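PDB 3P1W: RabGDI protein, which probably binds prenylated Rab GTPases in their GDP form, slowing nucleotide release and helping to keep these membrane-traffic regulators soluble. Local coordinates for residues A[213-218]-A[347-352]; A[383-388]-A[433-438]; A[204-209]-A[220-225]; A[234-239]-A[246-251]; A[123-128]-A[153-158]. All coordinates share one frame; numbering follows the deposited sequence.

How the contacts relate
The five contacts show how one chain changes its chemistry with its place in the fold. Contacts 1, 2, 4 and 5 all reach the large mixed sheet, and strand 117-129 of contact 5 pairs with the strands used by contacts 1 and 4. Contact 3 instead stays within the helical region, yet it touches contact 1 through the loop after helix 203-213 and contact 5 through the helix itself. Contacts 2, 3, 4 and 5 are buried, whereas contact 1 is only partly so. Contact 4 relies on ring and proline packing, contact 2 on a direct hydrogen bond and a water, contact 3 on a water beside aliphatic groups, and contact 5 on a leucine with one glutamine bond.

Contact 1 of 5, residues A[213-218]-A[347-352]; sequences VALYLN and QIIIPQ
The carboxamide of Gln-352 is the flat group that meets the facing segment: its NE2 comes to 3.1 Å from Leu-217 O and also lies near CA and CB of Asn-218. In the Rab GDI fold this contact joins the loop between helices 203-213 and 226-243 to the end of strand 346-350 in the large mixed sheet. The ring of Tyr-216 serves a different neighbourhood. Over one of its faces, offset toward the rim, stands Ala-214 O, 4.2 Å above the plane; the ring also stacks with Tyr-221 and makes a cation-pi contact with Arg-232. At Leu-215 the chain turns out of the preceding helix with a positive phi (62°). From there 215-218 runs almost parallel to 349-352, the end-to-end directions differing by 8°. The CA atoms of Leu-217 and Pro-351 are nevertheless 8.4 Å apart, too far for the backbones to pair, and side chains have to span the gap. Gln-352 does this with CG set between its backbone N and carbonyl carbon (chi1 64°) and the chain extended beyond. Asn-218 turns its polar end elsewhere, OD1 accepting from the backbone N of Asp-220. At the buried end Leu-215 and Ile-349 cross at about a right angle, methyl against methyl, with Leu-215 CD2 3.8 Å from Ile-349 CD1.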
# COMPACT_ATOMS: atom_id res chain seq x y z
N VAL A 213 5.83 1.87 -13.15
CA VAL A 213 4.75 1.39 -14.05
C VAL A 213 4.45 -0.09 -13.74
O VAL A 213 3.30 -0.43 -13.44
CB VAL A 213 5.07 1.64 -15.55
CG1 VAL A 213 3.94 1.13 -16.47
CG2 VAL A 213 5.29 3.12 -15.79
N ALA A 214 5.47 -0.95 -13.77
CA ALA A 214 5.33 -2.33 -13.30
C ALA A 214 5.21 -2.44 -11.75
O ALA A 214 4.80 -3.49 -11.22
CB ALA A 214 6.49 -3.18 -13.80
N LEU A 215 5.58 -1.37 -11.05
CA LEU A 215 5.41 -1.25 -9.59
C LEU A 215 6.17 -2.29 -8.77
O LEU A 215 5.76 -2.71 -7.67
CB LEU A 215 3.92 -1.21 -9.22
CG LEU A 215 3.17 -0.03 -9.85
CD1 LEU A 215 1.68 -0.17 -9.54
CD2 LEU A 215 3.71 1.37 -9.41
N TYR A 216 7.34 -2.66 -9.29
CA TYR A 216 8.22 -3.54 -8.58
C TYR A 216 9.06 -2.76 -7.55
O TYR A 216 9.20 -1.54 -7.63
CB TYR A 216 9.17 -4.23 -9.53
CG TYR A 216 8.58 -5.33 -10.40
CD1 TYR A 216 8.00 -6.47 -9.83
CD2 TYR A 216 8.68 -5.28 -11.79
CE1 TYR A 216 7.51 -7.52 -10.65
CE2 TYR A 216 8.20 -6.30 -12.60
CZ TYR A 216 7.61 -7.41 -12.02
OH TYR A 216 7.14 -8.41 -12.84
N LEU A 217 9.64 -3.49 -6.61
CA LEU A 217 10.43 -2.93 -5.51
C LEU A 217 11.93 -2.94 -5.78
O LEU A 217 12.69 -2.26 -5.10
CB LEU A 217 10.16 -3.75 -4.24
CG LEU A 217 8.70 -3.99 -3.88
CD1 LEU A 217 8.62 -4.48 -2.43
CD2 LEU A 217 7.84 -2.75 -4.07
N ASN A 218 12.35 -3.73 -6.76
CA ASN A 218 13.76 -3.89 -7.09
C ASN A 218 13.86 -4.41 -8.52
O ASN A 218 12.83 -4.59 -9.18
CB ASN A 218 14.43 -4.83 -6.08
CG ASN A 218 13.83 -6.22 -6.09
OD1 ASN A 218 13.67 -6.83 -7.15
ND2 ASN A 218 13.48 -6.73 -4.92
N GLN A 347 1.11 10.64 -6.07
CA GLN A 347 2.08 9.64 -5.63
C GLN A 347 3.42 9.95 -6.32
O GLN A 347 3.45 10.23 -7.54
CB GLN A 347 1.63 8.24 -6.03
CG GLN A 347 2.59 7.09 -5.62
CD GLN A 347 1.98 5.71 -5.88
OE1 GLN A 347 2.20 4.75 -5.14
NE2 GLN A 347 1.20 5.62 -6.93
N ILE A 348 4.50 9.93 -5.55
CA ILE A 348 5.85 10.06 -6.07
C ILE A 348 6.64 8.84 -5.68
O ILE A 348 6.72 8.50 -4.50
CB ILE A 348 6.57 11.32 -5.52
CG1 ILE A 348 5.80 12.61 -5.82
CG2 ILE A 348 8.01 11.42 -6.04
CD1 ILE A 348 6.27 13.80 -4.98
N ILE A 349 7.14 8.13 -6.68
CA ILE A 349 7.96 6.97 -6.50
C ILE A 349 9.41 7.38 -6.72
O ILE A 349 9.76 7.91 -7.80
CB ILE A 349 7.53 5.83 -7.43
CG1 ILE A 349 6.12 5.37 -7.05
CG2 ILE A 349 8.55 4.65 -7.39
CD1 ILE A 349 5.44 4.41 -8.03
N ILE A 350 10.25 7.12 -5.73
CA ILE A 350 11.69 7.44 -5.84
C ILE A 350 12.52 6.15 -5.95
O ILE A 350 12.74 5.44 -4.94
CB ILE A 350 12.19 8.28 -4.67
CG1 ILE A 350 11.29 9.51 -4.44
CG2 ILE A 350 13.71 8.66 -4.92
CD1 ILE A 350 11.66 10.34 -3.19
N PRO A 351 12.97 5.83 -7.18
CA PRO A 351 13.74 4.60 -7.35
C PRO A 351 15.03 4.65 -6.55
O PRO A 351 15.69 5.69 -6.49
CB PRO A 351 13.98 4.54 -8.86
CG PRO A 351 12.89 5.35 -9.45
CD PRO A 351 12.58 6.42 -8.47
N GLN A 352 15.36 3.54 -5.91
CA GLN A 352 16.47 3.47 -4.97
C GLN A 352 17.82 3.97 -5.52
O GLN A 352 18.59 4.62 -4.79
CB GLN A 352 16.56 2.04 -4.42
CG GLN A 352 16.91 0.98 -5.49
CD GLN A 352 16.63 -0.41 -5.03
OE1 GLN A 352 17.56 -1.19 -4.85
NE2 GLN A 352 15.37 -0.74 -4.79

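Contact 2 of 5, residues A[383-388]-A[433-438]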
# COMPACT_ATOMS: atom_id res chain seq x y z
N SER A 383 7.62 7.78 3.07
CA SER A 383 7.85 6.49 3.66
C SER A 383 9.10 5.86 3.08
O SER A 383 9.36 5.97 1.86
CB SER A 383 6.61 5.58 3.45
OG SER A 383 6.28 5.49 2.06
N ALA A 384 9.86 5.20 3.94
CA ALA A 384 11.09 4.57 3.56
C ALA A 384 11.38 3.35 4.41
O ALA A 384 10.97 3.28 5.58
CB ALA A 384 12.28 5.57 3.66
N THR A 385 12.13 2.41 3.86
CA THR A 385 12.71 1.31 4.65
C THR A 385 13.99 1.83 5.26
O THR A 385 14.81 2.42 4.57
CB THR A 385 13.01 0.06 3.82
OG1 THR A 385 11.84 -0.31 3.10
CG2 THR A 385 13.47 -1.13 4.75
N VAL A 386 14.15 1.61 6.57
CA VAL A 386 15.30 2.14 7.28
C VAL A 386 16.55 1.30 6.91
O VAL A 386 16.56 0.08 7.06
CB VAL A 386 15.08 2.10 8.79
CG1 VAL A 386 16.38 2.51 9.50
CG2 VAL A 386 13.89 3.00 9.21
N GLU A 387 17.57 1.96 6.39
CA GLU A 387 18.83 1.31 6.04
C GLU A 387 20.03 1.72 6.88
O GLU A 387 21.10 1.09 6.77
CB GLU A 387 19.16 1.56 4.54
CG GLU A 387 18.12 0.94 3.66
CD GLU A 387 18.42 0.96 2.17
OE1 GLU A 387 19.42 1.57 1.72
OE2 GLU A 387 17.60 0.33 1.46
N THR A 388 19.88 2.75 7.71
CA THR A 388 20.98 3.31 8.47
C THR A 388 20.61 3.55 9.96
O THR A 388 19.46 3.33 10.36
CB THR A 388 21.44 4.68 7.90
OG1 THR A 388 20.54 5.74 8.32
CG2 THR A 388 21.56 4.64 6.36
N TYR A 433 2.92 -3.62 7.69
CA TYR A 433 2.78 -2.81 6.47
C TYR A 433 4.16 -2.26 6.08
O TYR A 433 4.87 -1.71 6.92
CB TYR A 433 1.75 -1.68 6.62
CG TYR A 433 0.39 -2.23 6.89
CD1 TYR A 433 -0.45 -2.61 5.85
CD2 TYR A 433 -0.02 -2.49 8.19
CE1 TYR A 433 -1.67 -3.19 6.12
CE2 TYR A 433 -1.23 -3.07 8.46
CZ TYR A 433 -2.05 -3.41 7.42
OH TYR A 433 -3.25 -4.02 7.70
N ASP A 434 4.51 -2.43 4.81
CA ASP A 434 5.81 -1.95 4.29
C ASP A 434 5.73 -0.51 3.79
O ASP A 434 4.68 0.15 3.82
CB ASP A 434 6.35 -2.93 3.23
CG ASP A 434 5.57 -2.89 1.93
OD1 ASP A 434 4.89 -1.88 1.64
OD2 ASP A 434 5.64 -3.87 1.16
N ALA A 435 6.89 0.02 3.37
CA ALA A 435 7.01 1.40 2.99
C ALA A 435 6.28 1.78 1.69
O ALA A 435 6.16 2.97 1.40
CB ALA A 435 8.53 1.78 2.85
N THR A 436 5.82 0.81 0.90
CA THR A 436 5.25 1.17 -0.43
C THR A 436 4.03 2.12 -0.27
O THR A 436 3.31 2.03 0.70
CB THR A 436 4.88 -0.06 -1.26
OG1 THR A 436 3.89 -0.85 -0.58
CG2 THR A 436 6.12 -0.96 -1.51
N SER A 437 3.79 2.94 -1.27
CA SER A 437 2.76 3.98 -1.24
C SER A 437 1.45 3.46 -1.85
O SER A 437 0.45 4.20 -1.96
CB SER A 437 3.28 5.19 -2.01
OG SER A 437 3.82 4.78 -3.25
N HIS A 438 1.47 2.21 -2.28
CA HIS A 438 0.31 1.57 -2.87
C HIS A 438 0.07 0.24 -2.16
O HIS A 438 0.90 -0.22 -1.33
CB HIS A 438 0.47 1.38 -4.39
CG HIS A 438 1.79 0.84 -4.83
ND1 HIS A 438 2.07 -0.51 -4.88
CD2 HIS A 438 2.91 1.47 -5.27
CE1 HIS A 438 3.30 -0.69 -5.32
NE2 HIS A 438 3.84 0.50 -5.56
O HOH W 1 9.33 -1.50 3.71
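Strand 378-385, in the large mixed sheet, is met here at Ser-383 to Thr-385 by the loop leading from strand 427-429 to helix 440-454, with Ser-383 and Ala-435 at the centre. Ser-383 OG donates to Ala-435 O over 2.6 Å, arriving in the carbonyl plane with a C=O...donor angle of 150°. A chi1 of 55° turns the hydroxyl to the loop. Beside this bond the methyl of Ala-435 lies against the strand backbone, CB being 3.6 Å from Ala-384 C. A water supplies a second link, 2.8 Å from Thr-385 OG1 and accepting from Ala-435 N at 2.9 Å. The loop is braced from within: Asp-434 OD1 takes Thr-436 OG1 on its syn lone pair and Thr-436 N from above the carboxylate plane, and Lys-94 adds a salt bridge. The bond from Thr-436 N, two residues on, defines an Asx turn.

Contact 3 of 5, residues A[204-209]-A[220-225]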
# COMPACT_ATOMS: atom_id res chain seq x y z
N LEU A 204 17.78 4.47 -17.47
CA LEU A 204 16.82 5.36 -16.82
C LEU A 204 15.38 5.03 -17.23
O LEU A 204 14.46 5.09 -16.41
CB LEU A 204 17.16 6.83 -17.10
CG LEU A 204 18.40 7.35 -16.36
CD1 LEU A 204 18.88 8.70 -16.95
CD2 LEU A 204 18.15 7.44 -14.85
N THR A 205 15.18 4.62 -18.49
CA THR A 205 13.85 4.20 -18.94
C THR A 205 13.40 2.94 -18.21
O THR A 205 12.28 2.87 -17.72
CB THR A 205 13.81 3.95 -20.45
OG1 THR A 205 14.34 5.09 -21.10
CG2 THR A 205 12.37 3.70 -20.93
N ILE A 206 14.31 1.97 -18.16
CA ILE A 206 14.11 0.71 -17.43
C ILE A 206 13.78 1.00 -15.96
O ILE A 206 12.88 0.38 -15.38
CB ILE A 206 15.36 -0.21 -17.56
CG1 ILE A 206 15.46 -0.74 -19.00
CG2 ILE A 206 15.28 -1.38 -16.58
CD1 ILE A 206 16.84 -1.29 -19.40
N ASP A 207 14.49 1.96 -15.39
CA ASP A 207 14.25 2.36 -14.01
C ASP A 207 12.82 2.76 -13.73
O ASP A 207 12.21 2.23 -12.79
CB ASP A 207 15.15 3.53 -13.63
CG ASP A 207 16.60 3.15 -13.54
OD1 ASP A 207 16.89 1.94 -13.53
OD2 ASP A 207 17.44 4.10 -13.51
N PHE A 208 12.26 3.70 -14.50
CA PHE A 208 10.89 4.15 -14.19
C PHE A 208 9.86 3.13 -14.65
O PHE A 208 8.81 2.98 -14.02
CB PHE A 208 10.57 5.57 -14.69
CG PHE A 208 10.20 5.67 -16.16
CD1 PHE A 208 8.95 5.28 -16.60
CD2 PHE A 208 11.10 6.20 -17.07
CE1 PHE A 208 8.61 5.39 -17.95
CE2 PHE A 208 10.77 6.31 -18.42
CZ PHE A 208 9.53 5.90 -18.85
N LEU A 209 10.14 2.41 -15.74
CA LEU A 209 9.21 1.33 -16.14
C LEU A 209 9.06 0.28 -15.05
O LEU A 209 7.95 -0.14 -14.73
CB LEU A 209 9.65 0.67 -17.45
CG LEU A 209 9.41 1.58 -18.65
CD1 LEU A 209 10.07 1.01 -19.90
CD2 LEU A 209 7.93 1.78 -18.83
N ASP A 220 15.02 -7.44 -9.62
CA ASP A 220 15.05 -8.92 -9.79
C ASP A 220 14.22 -9.38 -11.00
O ASP A 220 14.59 -10.35 -11.67
CB ASP A 220 14.54 -9.64 -8.53
CG ASP A 220 15.44 -9.44 -7.31
OD1 ASP A 220 16.55 -8.88 -7.43
OD2 ASP A 220 15.03 -9.84 -6.22
N TYR A 221 13.13 -8.68 -11.30
CA TYR A 221 12.27 -9.02 -12.44
C TYR A 221 13.01 -9.09 -13.78
O TYR A 221 12.56 -9.79 -14.68
CB TYR A 221 11.09 -8.05 -12.59
CG TYR A 221 11.46 -6.72 -13.21
CD1 TYR A 221 11.35 -6.51 -14.57
CD2 TYR A 221 11.94 -5.68 -12.42
CE1 TYR A 221 11.68 -5.31 -15.14
CE2 TYR A 221 12.29 -4.47 -12.99
CZ TYR A 221 12.15 -4.28 -14.35
OH TYR A 221 12.51 -3.09 -14.94
N LEU A 222 14.13 -8.37 -13.90
CA LEU A 222 14.90 -8.30 -15.14
C LEU A 222 15.33 -9.67 -15.60
O LEU A 222 15.35 -9.94 -16.79
CB LEU A 222 16.13 -7.40 -14.98
CG LEU A 222 15.90 -5.89 -14.94
CD1 LEU A 222 17.22 -5.16 -14.67
CD2 LEU A 222 15.25 -5.37 -16.21
N LYS A 223 15.65 -10.54 -14.65
CA LYS A 223 16.13 -11.89 -14.93
C LYS A 223 15.00 -12.92 -15.02
O LYS A 223 15.24 -14.04 -15.43
CB LYS A 223 17.12 -12.31 -13.85
CG LYS A 223 18.36 -11.42 -13.82
CD LYS A 223 19.32 -11.77 -12.67
CE LYS A 223 20.78 -11.54 -13.09
NZ LYS A 223 21.75 -11.80 -11.98
N GLN A 224 13.79 -12.54 -14.64
CA GLN A 224 12.62 -13.42 -14.71
C GLN A 224 11.95 -13.35 -16.09
O GLN A 224 12.16 -12.40 -16.84
CB GLN A 224 11.61 -13.00 -13.64
CG GLN A 224 12.11 -13.12 -12.21
CD GLN A 224 11.02 -12.80 -11.18
OE1 GLN A 224 10.40 -11.73 -11.22
NE2 GLN A 224 10.81 -13.72 -10.24
N PRO A 225 11.13 -14.37 -16.42
CA PRO A 225 10.41 -14.36 -17.70
C PRO A 225 9.56 -13.10 -17.95
O PRO A 225 8.94 -12.58 -17.01
CB PRO A 225 9.51 -15.60 -17.60
CG PRO A 225 10.28 -16.54 -16.71
CD PRO A 225 10.91 -15.63 -15.68
O HOH W 2 13.51 -1.34 -13.31
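Tyr-221, with chi1 at 78°, sends its ring across to helix 203-213 and leaves its hydroxyl beside Ile-206. On the helix, Ile-206 places CG1 anti to the carbonyl carbon (chi1 -70°) and CG2 anti to the backbone N, and it is the CG2 methyl that meets both partners. It lies 3.6 Å from Tyr-221 OH and 4.0 Å from Leu-222 CD2, the isoleucine crossing each of these side chains at a slant. Tyr-221 OH and Ile-206 O stand 3.5 Å apart, and a water joins them. The water donates to Ile-206 O over 2.8 Å and lies 2.6 Å from Tyr-221 OH, in the plane of the ring at its edge. The phenol oxygen has a further hydrogen-bonding partner in Tyr-196 OH, on helix 192-198, whose side chain also packs on Ile-206 and Leu-222. Residues 220-223 turn like a helix yet lack its regular hydrogen-bond pattern, and are in this way set against two helices of the helical part of Rab GDI. Chemically, the water carries the polar link between a main-chain carbonyl and a buried phenol, while the aliphatic groups beside it make a modest apolar contact.

Contact 4 of 5, residues A[234-239]-A[246-251]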
# COMPACT_ATOMS: atom_id res chain seq x y z
N LYS A 234 0.98 -3.72 -18.80
CA LYS A 234 -0.33 -3.63 -19.45
C LYS A 234 -1.44 -3.27 -18.47
O LYS A 234 -2.29 -2.44 -18.77
CB LYS A 234 -0.69 -4.92 -20.19
CG LYS A 234 -1.76 -4.69 -21.24
CD LYS A 234 -1.98 -5.90 -22.14
CE LYS A 234 -2.58 -7.06 -21.38
NZ LYS A 234 -3.79 -6.65 -20.60
N LEU A 235 -1.41 -3.87 -17.29
CA LEU A 235 -2.41 -3.59 -16.25
C LEU A 235 -2.40 -2.13 -15.80
O LEU A 235 -3.46 -1.54 -15.62
CB LEU A 235 -2.24 -4.52 -15.05
CG LEU A 235 -3.34 -4.45 -13.98
CD1 LEU A 235 -4.65 -5.09 -14.45
CD2 LEU A 235 -2.86 -5.11 -12.69
N TYR A 236 -1.20 -1.57 -15.62
CA TYR A 236 -1.07 -0.15 -15.29
C TYR A 236 -1.76 0.67 -16.39
O TYR A 236 -2.61 1.53 -16.13
CB TYR A 236 0.40 0.23 -15.21
CG TYR A 236 0.67 1.60 -14.68
CD1 TYR A 236 0.97 1.81 -13.33
CD2 TYR A 236 0.64 2.71 -15.52
CE1 TYR A 236 1.21 3.08 -12.84
CE2 TYR A 236 0.90 3.97 -15.03
CZ TYR A 236 1.20 4.16 -13.69
OH TYR A 236 1.45 5.44 -13.21
N MET A 237 -1.37 0.38 -17.63
CA MET A 237 -1.90 1.08 -18.80
C MET A 237 -3.43 1.00 -18.91
O MET A 237 -4.08 2.00 -19.19
CB MET A 237 -1.24 0.55 -20.07
CG MET A 237 0.24 0.86 -20.16
SD MET A 237 0.98 0.12 -21.64
CE MET A 237 0.31 1.18 -22.90
N GLN A 238 -3.99 -0.19 -18.70
CA GLN A 238 -5.46 -0.40 -18.70
C GLN A 238 -6.15 0.33 -17.56
O GLN A 238 -7.25 0.86 -17.73
CB GLN A 238 -5.79 -1.88 -18.56
CG GLN A 238 -5.50 -2.74 -19.78
CD GLN A 238 -5.78 -4.22 -19.54
OE1 GLN A 238 -6.07 -4.96 -20.48
NE2 GLN A 238 -5.70 -4.65 -18.28
N SER A 239 -5.49 0.35 -16.39
CA SER A 239 -6.07 0.92 -15.17
C SER A 239 -6.33 2.43 -15.23
O SER A 239 -7.16 2.93 -14.48
CB SER A 239 -5.17 0.60 -13.96
OG SER A 239 -5.08 -0.81 -13.75
N SER A 246 -4.88 9.08 -13.27
CA SER A 246 -3.88 8.10 -12.85
C SER A 246 -4.56 6.75 -12.72
O SER A 246 -5.80 6.67 -12.78
CB SER A 246 -3.25 8.52 -11.51
OG SER A 246 -4.06 8.14 -10.41
N PRO A 247 -3.79 5.66 -12.53
CA PRO A 247 -4.42 4.36 -12.31
C PRO A 247 -4.70 4.05 -10.84
O PRO A 247 -4.98 2.90 -10.50
CB PRO A 247 -3.39 3.37 -12.88
CG PRO A 247 -2.09 4.04 -12.66
CD PRO A 247 -2.33 5.54 -12.68
N PHE A 248 -4.64 5.05 -9.97
CA PHE A 248 -4.83 4.84 -8.52
C PHE A 248 -6.04 5.59 -7.99
O PHE A 248 -6.34 6.71 -8.43
CB PHE A 248 -3.59 5.29 -7.72
CG PHE A 248 -2.35 4.57 -8.10
CD1 PHE A 248 -2.06 3.33 -7.54
CD2 PHE A 248 -1.48 5.11 -9.03
CE1 PHE A 248 -0.91 2.63 -7.94
CE2 PHE A 248 -0.32 4.42 -9.41
CZ PHE A 248 -0.04 3.20 -8.86
N ILE A 249 -6.69 4.96 -7.01
CA ILE A 249 -7.81 5.56 -6.27
C ILE A 249 -7.57 5.50 -4.77
O ILE A 249 -6.73 4.73 -4.28
CB ILE A 249 -9.17 4.90 -6.60
CG1 ILE A 249 -9.15 3.39 -6.33
CG2 ILE A 249 -9.53 5.21 -8.06
CD1 ILE A 249 -10.52 2.69 -6.60
N TYR A 250 -8.37 6.30 -4.07
CA TYR A 250 -8.30 6.42 -2.62
C TYR A 250 -9.68 6.88 -2.16
O TYR A 250 -10.34 7.65 -2.87
CB TYR A 250 -7.23 7.45 -2.26
CG TYR A 250 -6.85 7.65 -0.81
CD1 TYR A 250 -6.14 6.70 -0.09
CD2 TYR A 250 -7.09 8.87 -0.19
CE1 TYR A 250 -5.75 6.95 1.20
CE2 TYR A 250 -6.71 9.12 1.10
CZ TYR A 250 -6.05 8.17 1.79
OH TYR A 250 -5.67 8.48 3.09
N PRO A 251 -10.16 6.35 -1.04
CA PRO A 251 -11.52 6.68 -0.64
C PRO A 251 -11.65 8.07 -0.08
O PRO A 251 -10.73 8.57 0.56
CB PRO A 251 -11.85 5.67 0.46
CG PRO A 251 -10.73 4.72 0.53
CD PRO A 251 -9.55 5.33 -0.17
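Ring packing joins Tyr-236 to Pro-247, which lays CG over one face of the tyrosine ring, 3.6 Å from the centroid and 19° off the normal, a CH-pi contact in which the proline methylene sits somewhat toward the rim on the CE1-CZ side. Tyr-236 holds CG anti to its backbone N (chi1 -171°), which carries the ring from the helix to the proline. The side chain of Phe-248 crosses that of Tyr-236 at about a right angle, its CE2 4.0 Å from Tyr-236 CE1. Aliphatic contact follows one helical turn on, where Ser-239 CB and Pro-247 CB are 3.5 Å apart, tighter than usual for carbons. Hydrogen bonds hold each segment's own shape. Ser-239 OG turns back to Leu-235 O (2.6 Å), which also accepts from Ser-239 N, the two donors reaching it from opposite faces of the carbonyl plane. Within 246-251, Ser-246 OG accepts from Phe-248 N at 3.2 Å, an ST turn at the start of the strand, and also reaches Val-120 O of strand 117-129. The contact closes the short connection from helix 226-243 to strand 248-251, which pairs with strands 96-97 and 117-129 in the large mixed sheet; Leu-97 packs on Ser-239, Pro-247 and Phe-248.

Contact 5 of 5, residues A[123-128]-A[153-158]; sequences SYVYQH and SPLLSL
Leu-155 fills the tight side of this contact, its two methyls shared between two residues of strand 117-129. CD1 lies 3.7 Å from Val-125 CG1 and CD2 3.5 Å from Gln-127 NE2, so that the leucine branch covers both the valine and the flank of the glutamine. With chi1 at 62°, Val-125 aims CG1 at the leucine. Phe-208 of helix 203-213 packs on Leu-155 too, and adds to its burial. Polar support comes from Gln-127, which is extended beyond CG. Its NE2 donates to Leu-155 O over 3.2 Å with an N-H...O angle of 170°; the bond uses a carbonyl lone pair, and the acceptor lies close to the plane of the amide. The other end of that amide, OE1, accepts from Gln-129. The loop that presents Leu-155 is a type I beta turn from Ser-153 to Leu-156, closed by Leu-156 N to Ser-153 O at 3.1 Å. An ST turn overlaps it, with Ser-153 OG accepting from Leu-155 N, also at 3.1 Å. The looser, outward side belongs to Pro-154, which is exposed and hardly meets the strand with its ring, though its carbonyl accepts from Gln-129. Beyond it the chain leaves the contact through Ser-157, the N-cap of helix 158-173, where its OG accepts from the backbone N of Glu-160.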
# COMPACT_ATOMS: atom_id res chain seq x y z
N SER A 123 0.64 10.79 -10.92
CA SER A 123 1.66 9.80 -10.61
C SER A 123 2.98 10.35 -11.13
O SER A 123 3.06 10.72 -12.32
CB SER A 123 1.36 8.51 -11.35
OG SER A 123 -0.00 8.14 -11.25
N TYR A 124 3.98 10.41 -10.25
CA TYR A 124 5.28 11.01 -10.54
C TYR A 124 6.37 10.01 -10.20
O TYR A 124 6.21 9.13 -9.30
CB TYR A 124 5.50 12.31 -9.74
CG TYR A 124 4.55 13.39 -10.20
CD1 TYR A 124 4.97 14.36 -11.10
CD2 TYR A 124 3.21 13.40 -9.78
CE1 TYR A 124 4.09 15.33 -11.57
CE2 TYR A 124 2.30 14.36 -10.27
CZ TYR A 124 2.75 15.31 -11.17
OH TYR A 124 1.89 16.29 -11.64
N VAL A 125 7.52 10.20 -10.85
CA VAL A 125 8.70 9.42 -10.57
C VAL A 125 9.91 10.36 -10.48
O VAL A 125 9.98 11.38 -11.19
CB VAL A 125 8.91 8.32 -11.62
CG1 VAL A 125 9.12 8.92 -13.05
CG2 VAL A 125 10.05 7.36 -11.21
N TYR A 126 10.86 10.02 -9.60
CA TYR A 126 12.08 10.84 -9.42
C TYR A 126 13.17 10.40 -10.39
O TYR A 126 13.50 9.22 -10.48
CB TYR A 126 12.53 10.63 -7.99
CG TYR A 126 13.61 11.52 -7.44
CD1 TYR A 126 13.33 12.41 -6.43
CD2 TYR A 126 14.93 11.37 -7.84
CE1 TYR A 126 14.31 13.17 -5.86
CE2 TYR A 126 15.93 12.12 -7.27
CZ TYR A 126 15.59 13.03 -6.27
OH TYR A 126 16.56 13.80 -5.70
N GLN A 127 13.70 11.37 -11.13
CA GLN A 127 14.86 11.20 -11.98
C GLN A 127 15.56 12.58 -12.01
O GLN A 127 15.05 13.54 -12.59
CB GLN A 127 14.46 10.75 -13.40
CG GLN A 127 15.68 10.42 -14.27
CD GLN A 127 15.46 10.61 -15.77
OE1 GLN A 127 15.97 11.56 -16.37
NE2 GLN A 127 14.73 9.68 -16.38
N HIS A 128 16.67 12.67 -11.30
CA HIS A 128 17.38 13.93 -11.20
C HIS A 128 18.00 14.30 -12.56
O HIS A 128 18.66 13.48 -13.21
CB HIS A 128 18.47 13.84 -10.17
CG HIS A 128 19.16 15.14 -9.91
ND1 HIS A 128 20.53 15.26 -9.88
CD2 HIS A 128 18.68 16.39 -9.67
CE1 HIS A 128 20.86 16.51 -9.61
NE2 HIS A 128 19.75 17.21 -9.46
N SER A 153 7.64 12.66 -23.20
CA SER A 153 8.05 12.60 -21.79
C SER A 153 9.41 13.23 -21.52
O SER A 153 10.40 12.81 -22.10
CB SER A 153 8.11 11.17 -21.29
OG SER A 153 8.53 11.18 -19.94
N PRO A 154 9.48 14.18 -20.56
CA PRO A 154 10.78 14.76 -20.15
C PRO A 154 11.74 13.75 -19.50
O PRO A 154 12.92 14.05 -19.29
CB PRO A 154 10.37 15.84 -19.15
CG PRO A 154 9.04 15.38 -18.61
CD PRO A 154 8.36 14.73 -19.78
N LEU A 155 11.25 12.55 -19.22
CA LEU A 155 12.10 11.48 -18.71
C LEU A 155 13.02 10.87 -19.76
O LEU A 155 13.96 10.15 -19.42
CB LEU A 155 11.23 10.36 -18.12
CG LEU A 155 10.48 10.62 -16.82
CD1 LEU A 155 9.36 9.58 -16.65
CD2 LEU A 155 11.44 10.55 -15.64
N LEU A 156 12.76 11.17 -21.03
CA LEU A 156 13.40 10.46 -22.13
C LEU A 156 14.03 11.46 -23.10
O LEU A 156 13.44 12.48 -23.40
CB LEU A 156 12.33 9.64 -22.86
CG LEU A 156 11.48 8.69 -22.01
CD1 LEU A 156 10.28 8.19 -22.80
CD2 LEU A 156 12.32 7.55 -21.50
N SER A 157 15.22 11.16 -23.58
CA SER A 157 15.81 11.93 -24.70
C SER A 157 14.91 11.88 -25.93
O SER A 157 14.10 10.97 -26.06
CB SER A 157 17.14 11.30 -25.07
OG SER A 157 16.91 10.09 -25.79
N LEU A 158 15.13 12.80 -26.88
CA LEU A 158 14.28 12.92 -28.07
C LEU A 158 14.07 11.58 -28.78
O LEU A 158 12.96 11.29 -29.23
CB LEU A 158 14.87 13.94 -29.06
CG LEU A 158 13.90 14.52 -30.08
CD1 LEU A 158 12.79 15.30 -29.39
CD2 LEU A 158 14.63 15.41 -31.09